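Local coordinates for response regulator protein (Burkholderia pseudomallei, PDB 3RQI), which probably receives a phosphoryl group from a sensor kinase on its receiver domain and, through a Fis-type helix-turn-helix region, regulates transcription, at residues T22-L27 against Y32-A37; A102-A107 against L116-T121. All coordinates share one frame; numbering follows the deposited sequence.

Contact 1: T22-L27 against Y32-A37; sequences TLARGL and YAVRQA
Val34 sets its two methyls against residues 22-27 of helix 17-29, one on Ala24 and one on Leu27. CG1, anti to the backbone N (chi1 -174°), lies 3.6 Å from Ala24 CB. The other branch, CG2, comes alongside Leu27, 3.7 Å from its CB. Leu27 also meets Tyr32 CB to CB at 4.1 Å, while its side chain also touches Phe10 of strand 9-13 and Val112 and Leu116 of helix 112-118. Outward, Tyr32 meets the carbonyl of Leu27 twice. Its backbone N donates to Leu27 O at 3.1 Å, nearly straight at 165° but from above the carbonyl plane. Its ring turns an edge to the same oxygen, CD2 being 3.4 Å from Leu27 O, and forms a cation-pi pair with Lys8. At the polar edge the extended chain of Gln36 brings NE2 to 3.9 Å from Ala24 CB, a mere touch, while OE1 is hydrogen-bonded to His38. Helix and strand run almost antiparallel, their axes 8.1 Å apart. This is the return half of a beta-alpha-beta crossover, strand 9-13, helix 17-29, strand 33-37, the first such unit of the CheY-like receiver fold.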
ATOM      1  N   THR A  22      20.464  -4.787 -15.658  1.00 13.85           N
ATOM      2  CA  THR A  22      19.643  -4.135 -16.682  1.00 13.69           C
ATOM      3  C   THR A  22      19.184  -2.743 -16.218  1.00 13.34           C
ATOM      4  O   THR A  22      19.185  -1.769 -16.988  1.00 13.82           O
ATOM      5  CB  THR A  22      18.456  -5.066 -17.021  1.00 14.55           C
ATOM      6  OG1 THR A  22      18.967  -6.273 -17.636  1.00 15.33           O
ATOM      7  CG2 THR A  22      17.484  -4.397 -17.983  1.00 16.30           C
ATOM      8  N   LEU A  23      18.798  -2.662 -14.956  1.00 12.21           N
ATOM      9  CA  LEU A  23      18.367  -1.388 -14.389  1.00 12.91           C
ATOM     10  C   LEU A  23      19.558  -0.428 -14.334  1.00 13.67           C
ATOM     11  O   LEU A  23      19.438   0.724 -14.739  1.00 14.13           O
ATOM     12  CB  LEU A  23      17.728  -1.610 -13.009  1.00 12.53           C
ATOM     13  CG  LEU A  23      17.420  -0.349 -12.190  1.00 12.59           C
ATOM     14  CD1 LEU A  23      16.530   0.632 -12.980  1.00 12.44           C
ATOM     15  CD2 LEU A  23      16.728  -0.760 -10.863  1.00  8.93           C
ATOM     16  N   ALA A  24      20.692  -0.924 -13.860  1.00 13.76           N
ATOM     17  CA  ALA A  24      21.915  -0.103 -13.779  1.00 14.70           C
ATOM     18  C   ALA A  24      22.284   0.447 -15.147  1.00 15.99           C
ATOM     19  O   ALA A  24      22.559   1.643 -15.294  1.00 17.17           O
ATOM     20  CB  ALA A  24      23.052  -0.907 -13.200  1.00 15.47           C
ATOM     21  N   ARG A  25      22.313  -0.413 -16.160  1.00 16.52           N
ATOM     22  CA  ARG A  25      22.663   0.085 -17.481  1.00 18.41           C
ATOM     23  C   ARG A  25      21.709   1.152 -17.973  1.00 18.96           C
ATOM     24  O   ARG A  25      22.162   2.126 -18.552  1.00 20.23           O
ATOM     25  CB  ARG A  25      22.785  -1.055 -18.465  1.00 19.06           C
ATOM     26  CG  ARG A  25      24.006  -1.909 -18.181  1.00 18.52           C
ATOM     27  CD  ARG A  25      24.220  -2.955 -19.296  1.00 21.72           C
ATOM     28  NE  ARG A  25      23.128  -3.936 -19.350  1.00 22.61           N
ATOM     29  CZ  ARG A  25      23.020  -4.991 -18.538  1.00 22.77           C
ATOM     30  NH1 ARG A  25      21.996  -5.808 -18.668  1.00 20.98           N
ATOM     31  NH2 ARG A  25      23.942  -5.245 -17.607  1.00 24.66           N
ATOM     32  N   GLY A  26      20.398   0.984 -17.753  1.00 18.45           N
ATOM     33  CA  GLY A  26      19.412   2.006 -18.172  1.00 18.72           C
ATOM     34  C   GLY A  26      19.598   3.340 -17.438  1.00 19.20           C
ATOM     35  O   GLY A  26      19.514   4.419 -18.038  1.00 19.30           O
ATOM     36  N   LEU A  27      19.900   3.266 -16.151  1.00 17.41           N
ATOM     37  CA  LEU A  27      20.196   4.483 -15.383  1.00 17.14           C
ATOM     38  C   LEU A  27      21.493   5.159 -15.852  1.00 18.69           C
ATOM     39  O   LEU A  27      21.554   6.399 -15.968  1.00 20.05           O
ATOM     40  CB  LEU A  27      20.289   4.140 -13.900  1.00 16.34           C
ATOM     41  CG  LEU A  27      18.939   3.815 -13.247  1.00 13.75           C
ATOM     42  CD1 LEU A  27      19.165   3.102 -11.897  1.00 11.26           C
ATOM     43  CD2 LEU A  27      18.025   5.024 -13.075  1.00 16.22           C
ATOM     44  N   TYR A  32      23.303   8.509 -14.620  1.00 20.25           N
ATOM     45  CA  TYR A  32      23.485   8.185 -13.215  1.00 18.76           C
ATOM     46  C   TYR A  32      24.716   7.319 -13.044  1.00 19.18           C
ATOM     47  O   TYR A  32      25.093   6.590 -13.956  1.00 19.67           O
ATOM     48  CB  TYR A  32      22.237   7.472 -12.617  1.00 18.14           C
ATOM     49  CG  TYR A  32      21.049   8.394 -12.582  1.00 17.12           C
ATOM     50  CD1 TYR A  32      20.729   9.099 -11.430  1.00 18.65           C
ATOM     51  CD2 TYR A  32      20.276   8.608 -13.726  1.00 19.28           C
ATOM     52  CE1 TYR A  32      19.645   9.999 -11.417  1.00 22.65           C
ATOM     53  CE2 TYR A  32      19.203   9.503 -13.731  1.00 22.85           C
ATOM     54  CZ  TYR A  32      18.889  10.185 -12.558  1.00 22.43           C
ATOM     55  OH  TYR A  32      17.840  11.082 -12.550  1.00 26.97           O
ATOM     56  N   ALA A  33      25.370   7.450 -11.899  1.00 18.80           N
ATOM     57  CA  ALA A  33      26.502   6.607 -11.565  1.00 18.36           C
ATOM     58  C   ALA A  33      25.904   5.579 -10.606  1.00 17.00           C
ATOM     59  O   ALA A  33      25.439   5.966  -9.541  1.00 17.84           O
ATOM     60  CB  ALA A  33      27.555   7.425 -10.848  1.00 20.48           C
ATOM     61  N   VAL A  34      25.932   4.294 -10.968  1.00 16.25           N
ATOM     62  CA  VAL A  34      25.168   3.255 -10.229  1.00 14.86           C
ATOM     63  C   VAL A  34      26.070   2.237  -9.542  1.00 14.90           C
ATOM     64  O   VAL A  34      27.058   1.745 -10.144  1.00 17.14           O
ATOM     65  CB  VAL A  34      24.218   2.481 -11.207  1.00 14.67           C
ATOM     66  CG1 VAL A  34      23.306   1.490 -10.481  1.00 13.71           C
ATOM     67  CG2 VAL A  34      23.355   3.473 -12.034  1.00 15.67           C
ATOM     68  N   ARG A  35      25.759   1.957  -8.281  1.00 13.18           N
ATOM     69  CA  ARG A  35      26.345   0.814  -7.549  1.00 14.20           C
ATOM     70  C   ARG A  35      25.233  -0.178  -7.276  1.00 12.04           C
ATOM     71  O   ARG A  35      24.065   0.212  -7.131  1.00 12.10           O
ATOM     72  CB  ARG A  35      26.974   1.273  -6.227  1.00 14.45           C
ATOM     73  CG  ARG A  35      28.105   2.284  -6.418  1.00 18.05           C
ATOM     74  CD  ARG A  35      29.268   1.641  -7.181  1.00 22.82           C
ATOM     75  NE  ARG A  35      29.984   0.729  -6.296  1.00 30.92           N
ATOM     76  CZ  ARG A  35      31.155   1.010  -5.716  1.00 35.28           C
ATOM     77  NH1 ARG A  35      31.774   2.152  -5.979  1.00 38.76           N
ATOM     78  NH2 ARG A  35      31.733   0.128  -4.905  1.00 36.90           N
ATOM     79  N   GLN A  36      25.594  -1.471  -7.222  1.00 13.22           N
ATOM     80  CA  GLN A  36      24.622  -2.531  -6.964  1.00 13.21           C
ATOM     81  C   GLN A  36      25.015  -3.270  -5.662  1.00 12.84           C
ATOM     82  O   GLN A  36      26.207  -3.506  -5.393  1.00 15.29           O
ATOM     83  CB  GLN A  36      24.641  -3.564  -8.103  1.00 14.31           C
ATOM     84  CG  GLN A  36      24.237  -3.060  -9.484  1.00 17.42           C
ATOM     85  CD  GLN A  36      24.375  -4.193 -10.500  1.00 20.35           C
ATOM     86  OE1 GLN A  36      24.005  -5.343 -10.224  1.00 22.25           O
ATOM     87  NE2 GLN A  36      24.995  -3.895 -11.630  1.00 23.69           N
ATOM     88  N   ALA A  37      24.017  -3.666  -4.891  1.00 11.49           N
ATOM     89  CA  ALA A  37      24.185  -4.529  -3.730  1.00 11.46           C
ATOM     90  C   ALA A  37      23.199  -5.675  -3.879  1.00 11.75           C
ATOM     91  O   ALA A  37      22.032  -5.428  -4.215  1.00 12.25           O
ATOM     92  CB  ALA A  37      23.885  -3.753  -2.440  1.00 11.89           C
TER

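Contact 2: A102-A107 against L116-T121; sequences ADNYLA and LAALQT
Asn104 reaches from strand 104-107 to helix 112-118 and bonds to the main chain of Ala118. Starting at the root of the side chain, CB already lies 3.4 Å from Ala118 O. CG is set anti to the backbone N (chi1 -150°, well off the ideal value), which carries the amide across toward the helix. At the tip the two ends of the amide part company. ND2 donates to Ala118 O over 2.9 Å, almost straight at 168°; the donor sits in the carbonyl plane on a lone pair, and the oxygen lies nearly in the plane of the amide. OD1 turns back to its own strand and accepts a weak bond from Tyr105 N. ND2 is also hydrogen-bonded to Gln127 OE1 of helix 123-133, so two bonds hold the nitrogen and a weak one the oxygen, which should fix the rotation of the amide.

Strand 104-107 is an outermost strand, within this chain, of the five-stranded parallel sheet of the receiver domain, paired with strand 81-86, and helix 112-118 is the helix that follows the fifth strand of that CheY-like fold. Asn104 also packs on Leu83 of strand 81-86 and on Val95 of the second subunit.

Further along the strand, Leu106 supplies the apolar half of the contact. Its CD1 and Ala118 CB meet at 3.7 Å, and CG approaches the same methyl just as closely. Ala118 CB thus rests between the leucine branch and the amide, 3.7 Å from Asn104 ND2, and the Ala118 side chain touches Gln127 as well.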
ATOM      1  N   ALA A 102      10.668   4.831   3.758  1.00 10.35           N
ATOM      2  CA  ALA A 102      10.663   4.860   2.290  1.00 10.32           C
ATOM      3  C   ALA A 102       9.854   6.048   1.782  1.00 10.56           C
ATOM      4  O   ALA A 102       8.777   6.377   2.308  1.00 11.06           O
ATOM      5  CB  ALA A 102      10.129   3.587   1.698  1.00 10.24           C
ATOM      6  N   ASP A 103      10.355   6.661   0.721  1.00  9.76           N
ATOM      7  CA  ASP A 103       9.628   7.748   0.089  1.00 11.70           C
ATOM      8  C   ASP A 103       8.514   7.298  -0.866  1.00 12.10           C
ATOM      9  O   ASP A 103       7.565   8.043  -1.091  1.00 13.72           O
ATOM     10  CB  ASP A 103      10.595   8.711  -0.643  1.00 12.61           C
ATOM     11  CG  ASP A 103      11.597   9.320   0.287  1.00 14.84           C
ATOM     12  OD1 ASP A 103      11.188  10.173   1.115  1.00 16.04           O
ATOM     13  OD2 ASP A 103      12.773   8.932   0.229  1.00 14.66           O
ATOM     14  N   ASN A 104       8.639   6.104  -1.460  1.00 10.53           N
ATOM     15  CA  ASN A 104       7.614   5.630  -2.382  1.00 11.44           C
ATOM     16  C   ASN A 104       7.757   4.136  -2.589  1.00 10.93           C
ATOM     17  O   ASN A 104       8.685   3.496  -2.044  1.00 11.41           O
ATOM     18  CB  ASN A 104       7.702   6.376  -3.739  1.00 10.83           C
ATOM     19  CG  ASN A 104       6.369   6.492  -4.428  1.00 11.73           C
ATOM     20  OD1 ASN A 104       5.350   5.913  -3.982  1.00 13.41           O
ATOM     21  ND2 ASN A 104       6.355   7.242  -5.541  1.00 12.43           N
ATOM     22  N   TYR A 105       6.848   3.564  -3.376  1.00 11.77           N
ATOM     23  CA  TYR A 105       6.806   2.104  -3.487  1.00 11.12           C
ATOM     24  C   TYR A 105       6.219   1.810  -4.845  1.00 12.32           C
ATOM     25  O   TYR A 105       5.203   2.395  -5.222  1.00 13.70           O
ATOM     26  CB  TYR A 105       5.921   1.574  -2.350  1.00 11.72           C
ATOM     27  CG  TYR A 105       5.699   0.059  -2.204  1.00 13.25           C
ATOM     28  CD1 TYR A 105       6.165  -0.604  -1.063  1.00 10.89           C
ATOM     29  CD2 TYR A 105       4.990  -0.676  -3.190  1.00 13.36           C
ATOM     30  CE1 TYR A 105       5.920  -1.966  -0.859  1.00  9.44           C
ATOM     31  CE2 TYR A 105       4.749  -2.035  -3.015  1.00 14.64           C
ATOM     32  CZ  TYR A 105       5.206  -2.664  -1.845  1.00 11.99           C
ATOM     33  OH  TYR A 105       4.961  -3.990  -1.669  1.00 13.86           O
ATOM     34  N   LEU A 106       6.897   0.966  -5.619  1.00 12.38           N
ATOM     35  CA  LEU A 106       6.430   0.571  -6.965  1.00 13.66           C
ATOM     36  C   LEU A 106       6.500  -0.929  -7.176  1.00 14.34           C
ATOM     37  O   LEU A 106       7.456  -1.604  -6.747  1.00 12.44           O
ATOM     38  CB  LEU A 106       7.311   1.208  -8.031  1.00 13.99           C
ATOM     39  CG  LEU A 106       7.097   2.626  -8.545  1.00 19.86           C
ATOM     40  CD1 LEU A 106       7.984   2.697  -9.811  1.00 21.18           C
ATOM     41  CD2 LEU A 106       5.630   2.886  -8.865  1.00 24.72           C
ATOM     42  N   ALA A 107       5.446  -1.461  -7.801  1.00 15.62           N
ATOM     43  CA  ALA A 107       5.475  -2.856  -8.264  1.00 16.27           C
ATOM     44  C   ALA A 107       6.322  -3.045  -9.516  1.00 16.76           C
ATOM     45  O   ALA A 107       6.245  -2.233 -10.468  1.00 17.32           O
ATOM     46  CB  ALA A 107       4.043  -3.348  -8.528  1.00 17.82           C
ATOM     47  N   LEU A 116      12.397   6.599 -12.056  1.00 15.69           N
ATOM     48  CA  LEU A 116      12.812   7.985 -11.801  1.00 16.03           C
ATOM     49  C   LEU A 116      11.639   8.884 -11.382  1.00 16.45           C
ATOM     50  O   LEU A 116      11.779   9.682 -10.439  1.00 15.05           O
ATOM     51  CB  LEU A 116      13.587   8.565 -13.004  1.00 16.95           C
ATOM     52  CG  LEU A 116      14.968   7.916 -13.229  1.00 15.93           C
ATOM     53  CD1 LEU A 116      15.594   8.307 -14.598  1.00 19.63           C
ATOM     54  CD2 LEU A 116      15.967   8.199 -12.087  1.00 18.08           C
ATOM     55  N   ALA A 117      10.495   8.762 -12.074  1.00 16.62           N
ATOM     56  CA  ALA A 117       9.291   9.546 -11.727  1.00 17.35           C
ATOM     57  C   ALA A 117       8.877   9.322 -10.268  1.00 16.29           C
ATOM     58  O   ALA A 117       8.574  10.282  -9.519  1.00 16.65           O
ATOM     59  CB  ALA A 117       8.109   9.195 -12.699  1.00 17.47           C
ATOM     60  N   ALA A 118       8.908   8.056  -9.866  1.00 15.90           N
ATOM     61  CA  ALA A 118       8.463   7.618  -8.522  1.00 14.50           C
ATOM     62  C   ALA A 118       9.395   8.128  -7.423  1.00 13.93           C
ATOM     63  O   ALA A 118       9.007   8.265  -6.252  1.00 15.03           O
ATOM     64  CB  ALA A 118       8.360   6.140  -8.480  1.00 14.79           C
ATOM     65  N   LEU A 119      10.623   8.447  -7.809  1.00 13.62           N
ATOM     66  CA  LEU A 119      11.590   9.020  -6.865  1.00 13.86           C
ATOM     67  C   LEU A 119      11.506  10.511  -6.611  1.00 15.10           C
ATOM     68  O   LEU A 119      12.208  11.029  -5.734  1.00 16.64           O
ATOM     69  CB  LEU A 119      13.008   8.676  -7.328  1.00 13.19           C
ATOM     70  CG  LEU A 119      13.402   7.243  -7.023  1.00 11.48           C
ATOM     71  CD1 LEU A 119      14.535   6.766  -7.976  1.00 14.81           C
ATOM     72  CD2 LEU A 119      13.837   7.078  -5.535  1.00 12.75           C
ATOM     73  N   GLN A 120      10.708  11.250  -7.406  1.00 15.70           N
ATOM     74  CA  GLN A 120      10.659  12.694  -7.301  1.00 17.09           C
ATOM     75  C   GLN A 120       9.792  13.155  -6.144  1.00 15.68           C
ATOM     76  O   GLN A 120       8.864  12.456  -5.745  1.00 15.33           O
ATOM     77  CB  GLN A 120      10.071  13.293  -8.590  1.00 17.54           C
ATOM     78  CG  GLN A 120      10.819  12.826  -9.830  1.00 21.72           C
ATOM     79  CD  GLN A 120      12.269  13.241  -9.791  1.00 26.39           C
ATOM     80  OE1 GLN A 120      12.562  14.433  -9.682  1.00 31.72           O
ATOM     81  NE2 GLN A 120      13.187  12.271  -9.879  1.00 26.88           N
ATOM     82  N   THR A 121      10.081  14.364  -5.657  1.00 17.38           N
ATOM     83  CA  THR A 121       9.258  14.986  -4.609  0.70 17.50           C
ATOM     84  C   THR A 121       7.788  15.001  -5.031  1.00 17.77           C
ATOM     85  O   THR A 121       7.472  15.270  -6.190  1.00 18.21           O
ATOM     86  CB  THR A 121       9.704  16.432  -4.304  0.70 19.10           C
ATOM     87  OG1 THR A 121       9.560  17.238  -5.477  0.70 21.15           O
ATOM     88  CG2 THR A 121      11.160  16.441  -3.869  0.70 18.87           C
TER

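In the fold
Contacts 1 and 2 join helices to the two strands that are outermost, within this chain, in one parallel sheet, 33-37 and 104-107, with strands 9-13, 54-56 and 81-86 between them. Their centres are 16 Å apart, yet Leu116 bridges them: its CD2 lies 3.5 Å from Tyr32 OH and 3.9 Å from Leu27 CD2. Helices 17-29 and 112-118 therefore pack side by side over the sheet. The calcium ion, bound at Asp15, the phosphorylated Asp58 and His60, is about 12 Å from the side chain of Gln36, so contact 1 stands beyond the metal's first shell. Contact 2 instead adjoins the second subunit, whose Lys99 NZ is hydrogen-bonded to Asp103 O.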